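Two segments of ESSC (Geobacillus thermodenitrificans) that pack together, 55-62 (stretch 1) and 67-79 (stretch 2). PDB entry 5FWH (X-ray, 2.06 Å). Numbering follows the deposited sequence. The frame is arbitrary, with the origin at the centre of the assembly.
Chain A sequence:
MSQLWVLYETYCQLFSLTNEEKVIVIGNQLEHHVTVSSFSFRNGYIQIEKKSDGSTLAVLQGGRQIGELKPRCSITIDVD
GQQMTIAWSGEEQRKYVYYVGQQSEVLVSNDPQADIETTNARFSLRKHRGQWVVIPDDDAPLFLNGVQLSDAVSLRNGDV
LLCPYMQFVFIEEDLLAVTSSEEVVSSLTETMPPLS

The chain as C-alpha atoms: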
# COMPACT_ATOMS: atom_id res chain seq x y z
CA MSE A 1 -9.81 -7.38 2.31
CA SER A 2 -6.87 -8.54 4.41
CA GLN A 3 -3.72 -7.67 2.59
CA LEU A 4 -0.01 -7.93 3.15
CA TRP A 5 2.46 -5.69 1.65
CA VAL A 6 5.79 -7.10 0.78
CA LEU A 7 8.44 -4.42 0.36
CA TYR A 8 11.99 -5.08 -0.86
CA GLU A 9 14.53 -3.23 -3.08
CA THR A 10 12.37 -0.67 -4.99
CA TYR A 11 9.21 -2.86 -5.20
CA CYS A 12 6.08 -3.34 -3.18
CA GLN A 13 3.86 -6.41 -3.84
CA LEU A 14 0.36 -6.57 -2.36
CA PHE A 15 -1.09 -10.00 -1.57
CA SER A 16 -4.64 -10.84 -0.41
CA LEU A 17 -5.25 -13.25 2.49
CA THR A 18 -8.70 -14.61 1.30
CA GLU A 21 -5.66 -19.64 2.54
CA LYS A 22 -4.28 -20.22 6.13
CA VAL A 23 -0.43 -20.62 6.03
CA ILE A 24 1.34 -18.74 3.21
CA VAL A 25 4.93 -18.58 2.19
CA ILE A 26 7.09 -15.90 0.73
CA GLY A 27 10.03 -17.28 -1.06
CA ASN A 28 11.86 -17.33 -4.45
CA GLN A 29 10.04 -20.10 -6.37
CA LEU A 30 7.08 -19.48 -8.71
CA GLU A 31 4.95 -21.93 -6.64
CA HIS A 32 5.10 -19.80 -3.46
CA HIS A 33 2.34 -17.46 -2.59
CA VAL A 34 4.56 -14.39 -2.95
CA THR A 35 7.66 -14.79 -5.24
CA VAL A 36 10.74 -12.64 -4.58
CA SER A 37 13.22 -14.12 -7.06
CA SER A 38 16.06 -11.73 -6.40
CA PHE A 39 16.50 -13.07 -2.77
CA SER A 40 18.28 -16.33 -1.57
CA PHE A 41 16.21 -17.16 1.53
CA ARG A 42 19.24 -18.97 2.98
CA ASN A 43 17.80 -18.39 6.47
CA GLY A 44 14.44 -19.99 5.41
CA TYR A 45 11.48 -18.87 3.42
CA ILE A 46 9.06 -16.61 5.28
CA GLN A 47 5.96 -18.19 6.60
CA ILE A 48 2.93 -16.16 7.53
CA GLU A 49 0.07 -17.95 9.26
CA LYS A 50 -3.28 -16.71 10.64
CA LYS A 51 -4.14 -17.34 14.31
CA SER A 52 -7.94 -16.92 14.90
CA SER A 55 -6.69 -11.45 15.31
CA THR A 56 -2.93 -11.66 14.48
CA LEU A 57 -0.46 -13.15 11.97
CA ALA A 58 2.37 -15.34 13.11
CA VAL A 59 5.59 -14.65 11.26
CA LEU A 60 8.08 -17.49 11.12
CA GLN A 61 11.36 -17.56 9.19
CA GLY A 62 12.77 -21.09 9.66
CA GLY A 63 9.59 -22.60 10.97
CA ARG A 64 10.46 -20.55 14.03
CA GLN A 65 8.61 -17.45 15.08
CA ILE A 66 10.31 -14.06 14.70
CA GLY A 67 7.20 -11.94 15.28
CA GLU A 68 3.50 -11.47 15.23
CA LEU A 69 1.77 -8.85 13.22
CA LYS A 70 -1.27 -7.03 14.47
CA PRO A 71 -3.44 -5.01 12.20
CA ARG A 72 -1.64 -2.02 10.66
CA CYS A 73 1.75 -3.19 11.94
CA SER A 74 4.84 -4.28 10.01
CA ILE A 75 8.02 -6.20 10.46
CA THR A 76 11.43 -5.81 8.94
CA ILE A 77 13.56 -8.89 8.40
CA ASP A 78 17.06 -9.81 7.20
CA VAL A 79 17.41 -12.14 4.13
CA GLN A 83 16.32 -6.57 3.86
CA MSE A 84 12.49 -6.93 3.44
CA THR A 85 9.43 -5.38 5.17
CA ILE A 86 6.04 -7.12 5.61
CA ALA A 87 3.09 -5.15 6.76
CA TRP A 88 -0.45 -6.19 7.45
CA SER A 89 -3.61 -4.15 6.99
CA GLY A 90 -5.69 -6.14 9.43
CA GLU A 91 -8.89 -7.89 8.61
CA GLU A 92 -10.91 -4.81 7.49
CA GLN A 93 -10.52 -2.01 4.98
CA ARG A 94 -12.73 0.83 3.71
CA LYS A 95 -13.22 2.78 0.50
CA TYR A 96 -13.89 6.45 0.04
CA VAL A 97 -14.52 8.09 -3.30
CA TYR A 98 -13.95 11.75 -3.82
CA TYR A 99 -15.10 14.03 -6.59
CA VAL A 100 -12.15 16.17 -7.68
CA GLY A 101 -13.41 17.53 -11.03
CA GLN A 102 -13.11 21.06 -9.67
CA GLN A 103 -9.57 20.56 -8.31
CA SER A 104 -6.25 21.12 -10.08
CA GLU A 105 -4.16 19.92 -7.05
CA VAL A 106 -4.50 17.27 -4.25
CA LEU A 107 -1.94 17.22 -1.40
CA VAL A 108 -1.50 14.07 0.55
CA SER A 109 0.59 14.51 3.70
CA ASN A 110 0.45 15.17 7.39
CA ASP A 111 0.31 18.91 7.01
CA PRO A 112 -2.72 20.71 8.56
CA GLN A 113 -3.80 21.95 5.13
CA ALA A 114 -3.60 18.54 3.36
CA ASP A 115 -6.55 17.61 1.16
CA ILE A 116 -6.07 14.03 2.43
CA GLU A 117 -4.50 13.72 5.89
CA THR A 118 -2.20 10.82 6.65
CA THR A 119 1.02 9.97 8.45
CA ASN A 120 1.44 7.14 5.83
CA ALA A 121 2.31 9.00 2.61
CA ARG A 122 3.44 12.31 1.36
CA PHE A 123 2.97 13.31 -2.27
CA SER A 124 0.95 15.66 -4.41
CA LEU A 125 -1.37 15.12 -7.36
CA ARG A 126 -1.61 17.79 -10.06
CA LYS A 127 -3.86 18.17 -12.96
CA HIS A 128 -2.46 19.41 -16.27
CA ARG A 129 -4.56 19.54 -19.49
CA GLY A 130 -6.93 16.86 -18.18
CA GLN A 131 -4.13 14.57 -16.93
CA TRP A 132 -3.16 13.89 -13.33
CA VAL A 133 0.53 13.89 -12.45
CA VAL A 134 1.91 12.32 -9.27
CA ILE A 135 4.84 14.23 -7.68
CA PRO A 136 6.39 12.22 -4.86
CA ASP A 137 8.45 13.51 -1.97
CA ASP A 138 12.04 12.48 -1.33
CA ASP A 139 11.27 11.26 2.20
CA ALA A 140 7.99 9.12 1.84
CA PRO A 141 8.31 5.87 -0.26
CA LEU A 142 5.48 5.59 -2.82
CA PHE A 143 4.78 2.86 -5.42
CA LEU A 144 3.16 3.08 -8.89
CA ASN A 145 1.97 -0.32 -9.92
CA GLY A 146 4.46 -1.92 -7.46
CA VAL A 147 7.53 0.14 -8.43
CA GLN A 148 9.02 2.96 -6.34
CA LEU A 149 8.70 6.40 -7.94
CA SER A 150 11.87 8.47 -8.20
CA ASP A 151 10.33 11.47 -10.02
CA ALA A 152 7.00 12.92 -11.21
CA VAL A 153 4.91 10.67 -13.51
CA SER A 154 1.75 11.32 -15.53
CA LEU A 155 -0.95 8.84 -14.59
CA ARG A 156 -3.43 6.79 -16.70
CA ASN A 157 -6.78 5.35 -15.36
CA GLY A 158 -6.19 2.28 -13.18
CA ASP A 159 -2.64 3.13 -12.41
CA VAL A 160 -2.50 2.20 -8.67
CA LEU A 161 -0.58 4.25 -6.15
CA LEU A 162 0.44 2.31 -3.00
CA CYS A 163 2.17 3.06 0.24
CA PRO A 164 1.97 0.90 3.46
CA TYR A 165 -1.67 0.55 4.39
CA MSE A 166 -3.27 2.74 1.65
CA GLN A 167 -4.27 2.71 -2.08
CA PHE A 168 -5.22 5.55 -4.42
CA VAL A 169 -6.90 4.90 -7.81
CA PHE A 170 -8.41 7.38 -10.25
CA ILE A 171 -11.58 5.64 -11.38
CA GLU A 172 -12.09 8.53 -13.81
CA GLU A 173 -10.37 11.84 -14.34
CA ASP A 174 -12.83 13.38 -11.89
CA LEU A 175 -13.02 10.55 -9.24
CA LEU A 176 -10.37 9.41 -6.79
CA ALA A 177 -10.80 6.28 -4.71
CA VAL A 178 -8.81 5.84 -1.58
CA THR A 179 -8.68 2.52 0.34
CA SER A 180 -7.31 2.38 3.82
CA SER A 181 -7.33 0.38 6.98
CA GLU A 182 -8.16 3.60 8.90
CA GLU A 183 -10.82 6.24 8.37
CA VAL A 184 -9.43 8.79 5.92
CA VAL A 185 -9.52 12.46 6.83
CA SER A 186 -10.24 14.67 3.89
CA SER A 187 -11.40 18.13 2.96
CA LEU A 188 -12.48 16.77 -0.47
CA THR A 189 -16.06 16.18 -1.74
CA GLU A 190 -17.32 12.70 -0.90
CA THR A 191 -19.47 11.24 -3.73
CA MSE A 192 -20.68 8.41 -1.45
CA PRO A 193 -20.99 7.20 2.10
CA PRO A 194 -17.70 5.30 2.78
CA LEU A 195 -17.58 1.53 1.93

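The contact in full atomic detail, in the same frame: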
# COMPACT_ATOMS: atom_id res chain seq x y z
N SER A 55 -7.14 -12.71 14.73
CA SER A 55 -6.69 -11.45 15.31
C SER A 55 -5.27 -11.04 14.86
O SER A 55 -5.06 -9.89 14.50
CB SER A 55 -6.76 -11.50 16.84
OG SER A 55 -6.00 -12.58 17.37
N THR A 56 -4.31 -11.98 14.85
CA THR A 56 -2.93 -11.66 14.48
C THR A 56 -2.31 -12.65 13.50
O THR A 56 -2.84 -13.74 13.29
CB THR A 56 -2.07 -11.49 15.74
OG1 THR A 56 -0.71 -11.31 15.35
CG2 THR A 56 -2.15 -12.69 16.63
N LEU A 57 -1.20 -12.27 12.87
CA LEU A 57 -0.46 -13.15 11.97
C LEU A 57 0.81 -13.58 12.63
O LEU A 57 1.53 -12.77 13.19
CB LEU A 57 -0.13 -12.45 10.66
CG LEU A 57 -1.18 -12.45 9.56
CD1 LEU A 57 -2.58 -12.32 10.09
CD2 LEU A 57 -0.87 -11.36 8.55
N ALA A 58 1.12 -14.86 12.55
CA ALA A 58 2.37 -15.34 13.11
C ALA A 58 3.35 -15.29 11.93
O ALA A 58 2.99 -15.63 10.80
CB ALA A 58 2.20 -16.72 13.63
N VAL A 59 4.53 -14.77 12.21
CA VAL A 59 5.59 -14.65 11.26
C VAL A 59 6.68 -15.60 11.74
O VAL A 59 7.21 -15.51 12.87
CB VAL A 59 6.18 -13.22 11.11
CG1 VAL A 59 7.30 -13.24 10.06
CG2 VAL A 59 5.15 -12.21 10.64
N LEU A 60 7.01 -16.53 10.87
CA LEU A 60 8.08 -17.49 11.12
C LEU A 60 9.13 -17.39 9.98
O LEU A 60 8.83 -17.11 8.83
CB LEU A 60 7.52 -18.90 11.19
CG LEU A 60 6.09 -19.19 11.65
CD1 LEU A 60 5.68 -20.57 11.14
CD2 LEU A 60 6.01 -19.20 13.17
N GLN A 61 10.38 -17.62 10.27
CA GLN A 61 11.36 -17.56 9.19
C GLN A 61 12.03 -18.92 8.92
O GLN A 61 12.20 -19.27 7.77
CB GLN A 61 12.34 -16.44 9.42
CG GLN A 61 13.52 -16.41 8.45
CD GLN A 61 14.43 -15.21 8.68
OE1 GLN A 61 14.54 -14.73 9.81
NE2 GLN A 61 15.09 -14.74 7.62
N GLY A 62 12.37 -19.69 9.95
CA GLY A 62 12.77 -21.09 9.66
C GLY A 62 11.81 -22.13 10.21
O GLY A 62 12.22 -23.16 10.73
N GLY A 67 8.11 -13.04 14.98
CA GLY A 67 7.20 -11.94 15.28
C GLY A 67 5.74 -12.31 15.17
O GLY A 67 5.37 -13.43 14.82
N GLU A 68 4.90 -11.36 15.51
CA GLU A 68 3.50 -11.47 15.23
C GLU A 68 3.10 -10.13 14.73
O GLU A 68 3.61 -9.15 15.23
CB GLU A 68 2.72 -11.78 16.48
CG GLU A 68 3.17 -13.05 17.14
CD GLU A 68 2.24 -13.49 18.26
OE1 GLU A 68 1.20 -12.80 18.50
OE2 GLU A 68 2.56 -14.54 18.89
N LEU A 69 2.22 -10.08 13.74
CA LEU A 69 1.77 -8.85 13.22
C LEU A 69 0.33 -8.65 13.63
O LEU A 69 -0.55 -9.51 13.41
CB LEU A 69 1.89 -8.81 11.68
CG LEU A 69 3.30 -8.90 11.11
CD1 LEU A 69 3.24 -9.22 9.65
CD2 LEU A 69 4.06 -7.57 11.37
N LYS A 70 0.07 -7.49 14.20
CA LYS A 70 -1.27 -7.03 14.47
C LYS A 70 -1.69 -6.19 13.31
O LYS A 70 -0.87 -5.81 12.46
CB LYS A 70 -1.32 -6.22 15.77
CG LYS A 70 -0.79 -7.00 16.97
CD LYS A 70 -1.20 -6.40 18.32
CE LYS A 70 -1.13 -4.87 18.39
NZ LYS A 70 0.23 -4.31 18.13
N PRO A 71 -2.99 -5.91 13.23
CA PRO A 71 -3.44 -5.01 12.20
C PRO A 71 -2.66 -3.69 12.17
O PRO A 71 -2.33 -3.12 13.23
CB PRO A 71 -4.90 -4.79 12.61
CG PRO A 71 -5.29 -6.12 13.19
CD PRO A 71 -4.11 -6.45 14.02
N ARG A 72 -2.35 -3.25 10.94
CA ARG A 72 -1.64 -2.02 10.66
C ARG A 72 -0.24 -1.94 11.27
O ARG A 72 0.24 -0.88 11.62
CB ARG A 72 -2.49 -0.83 11.07
CG ARG A 72 -3.81 -0.71 10.32
CD ARG A 72 -4.17 0.77 10.08
NE ARG A 72 -4.01 1.58 11.29
CZ ARG A 72 -4.80 1.52 12.38
NH1 ARG A 72 -5.83 0.69 12.43
NH2 ARG A 72 -4.55 2.31 13.44
N CYS A 73 0.39 -3.09 11.42
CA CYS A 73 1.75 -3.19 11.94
C CYS A 73 2.63 -3.89 10.87
O CYS A 73 2.12 -4.49 9.94
CB CYS A 73 1.77 -3.99 13.26
SG CYS A 73 0.87 -3.11 14.58
N SER A 74 3.91 -3.78 11.01
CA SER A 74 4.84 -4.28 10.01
C SER A 74 5.99 -4.88 10.72
O SER A 74 6.12 -4.65 11.95
CB SER A 74 5.38 -3.18 9.10
OG SER A 74 6.22 -2.30 9.86
N ILE A 75 6.77 -5.66 9.97
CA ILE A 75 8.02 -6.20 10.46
C ILE A 75 9.11 -6.17 9.39
O ILE A 75 8.88 -6.43 8.20
CB ILE A 75 7.81 -7.64 10.96
CG1 ILE A 75 8.96 -8.06 11.87
CG2 ILE A 75 7.60 -8.61 9.79
CD1 ILE A 75 8.73 -9.39 12.54
N THR A 76 10.31 -5.91 9.85
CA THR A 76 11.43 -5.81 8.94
C THR A 76 12.34 -6.99 9.27
O THR A 76 12.43 -7.40 10.41
CB THR A 76 12.14 -4.48 9.13
OG1 THR A 76 11.16 -3.47 9.00
CG2 THR A 76 13.19 -4.26 8.05
N ILE A 77 12.97 -7.55 8.27
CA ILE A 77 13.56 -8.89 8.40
C ILE A 77 14.73 -8.96 7.47
O ILE A 77 14.66 -8.45 6.37
CB ILE A 77 12.57 -10.07 8.08
CG1 ILE A 77 11.98 -10.02 6.66
CG2 ILE A 77 11.39 -10.09 9.06
CD1 ILE A 77 12.55 -11.00 5.66
N ASP A 78 15.81 -9.58 7.96
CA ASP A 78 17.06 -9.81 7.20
C ASP A 78 17.08 -11.13 6.40
O ASP A 78 16.99 -12.22 6.99
CB ASP A 78 18.24 -9.81 8.16
CG ASP A 78 19.48 -9.38 7.48
OD1 ASP A 78 20.02 -10.16 6.65
OD2 ASP A 78 19.86 -8.22 7.72
N VAL A 79 17.20 -11.01 5.07
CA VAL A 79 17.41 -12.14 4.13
C VAL A 79 18.48 -11.74 3.14
O VAL A 79 18.90 -12.55 2.32
CB VAL A 79 16.14 -12.50 3.29
CG1 VAL A 79 16.12 -13.97 2.86
CG2 VAL A 79 14.86 -12.18 4.02

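The carbonyl oxygen of L69 accepts two hydrogen bonds from neighbouring residues of the facing segment, one from the backbone and one from a side chain. L57 N donates to L69 O at 2.9 Å along a nearly straight path (169° at the hydrogen), and the hydroxyl of T56 donates to the same atom, with OG1 2.7 Å from L69 O. The t rotamer of T56 brings its hydroxyl to this carbonyl just outside the strand 57-60, so that a side chain extends the polar contact beyond the backbone ladder. T56 OG1 also lies 3.6 Å from E68 CB.

From this end the two strands run antiparallel, with an angle of 147° between their directions. L57 and L69 form a hydrogen-bonded pair, closed by L69 N donating to L57 O at 2.8 Å. L57 O is also approached by E68 CA at 3.1 Å, a CA-H...O contact typical of the intervening non-hydrogen-bonded pair, here A58 with E68. The next hydrogen-bonded pair, V59 with G67, is less even. V59 N donates to G67 O at 3.1 Å with good geometry (165°), whereas the return bond from G67 N to V59 O is weak, at 3.4 Å and 142°. The ladder thus loosens towards this end.

Side chains alternate across the sheet. L57, V59 and L69 share one face, while A58 and E68 lie on the other, where the small methyl of A58 adds little to the contact. On the apolar face L57 CB and L69 CB are 4.3 Å apart, and V59 CG2 packs diagonally against L69 CD1 at 3.7 Å. I75, on the returning strand, points its side chain toward the first segment, and its CG2 reaches to 4.4 Å from V59 CG2. G67 leaves space on this same face: a CB placed ideally there would lie 2.6 Å from I75 CD1, a clash, so the isoleucine occupies room left by the absent side chain.

The second segment reverses through a type II turn from K70 to C73, closed by a weak bond from C73 N to K70 O at 3.2 Å. R72 adopts the left-handed backbone conformation (60/30) at the third position of the turn. At the second position of the turn, P71 CD lies 3.6 Å from S55 O. Far from this turn, beyond the paired strands, Q61 makes a separate connection: its extended side chain, t at both chi1 and chi2, carries NE2 to D78 O, to which it donates a hydrogen bond of 3.2 Å.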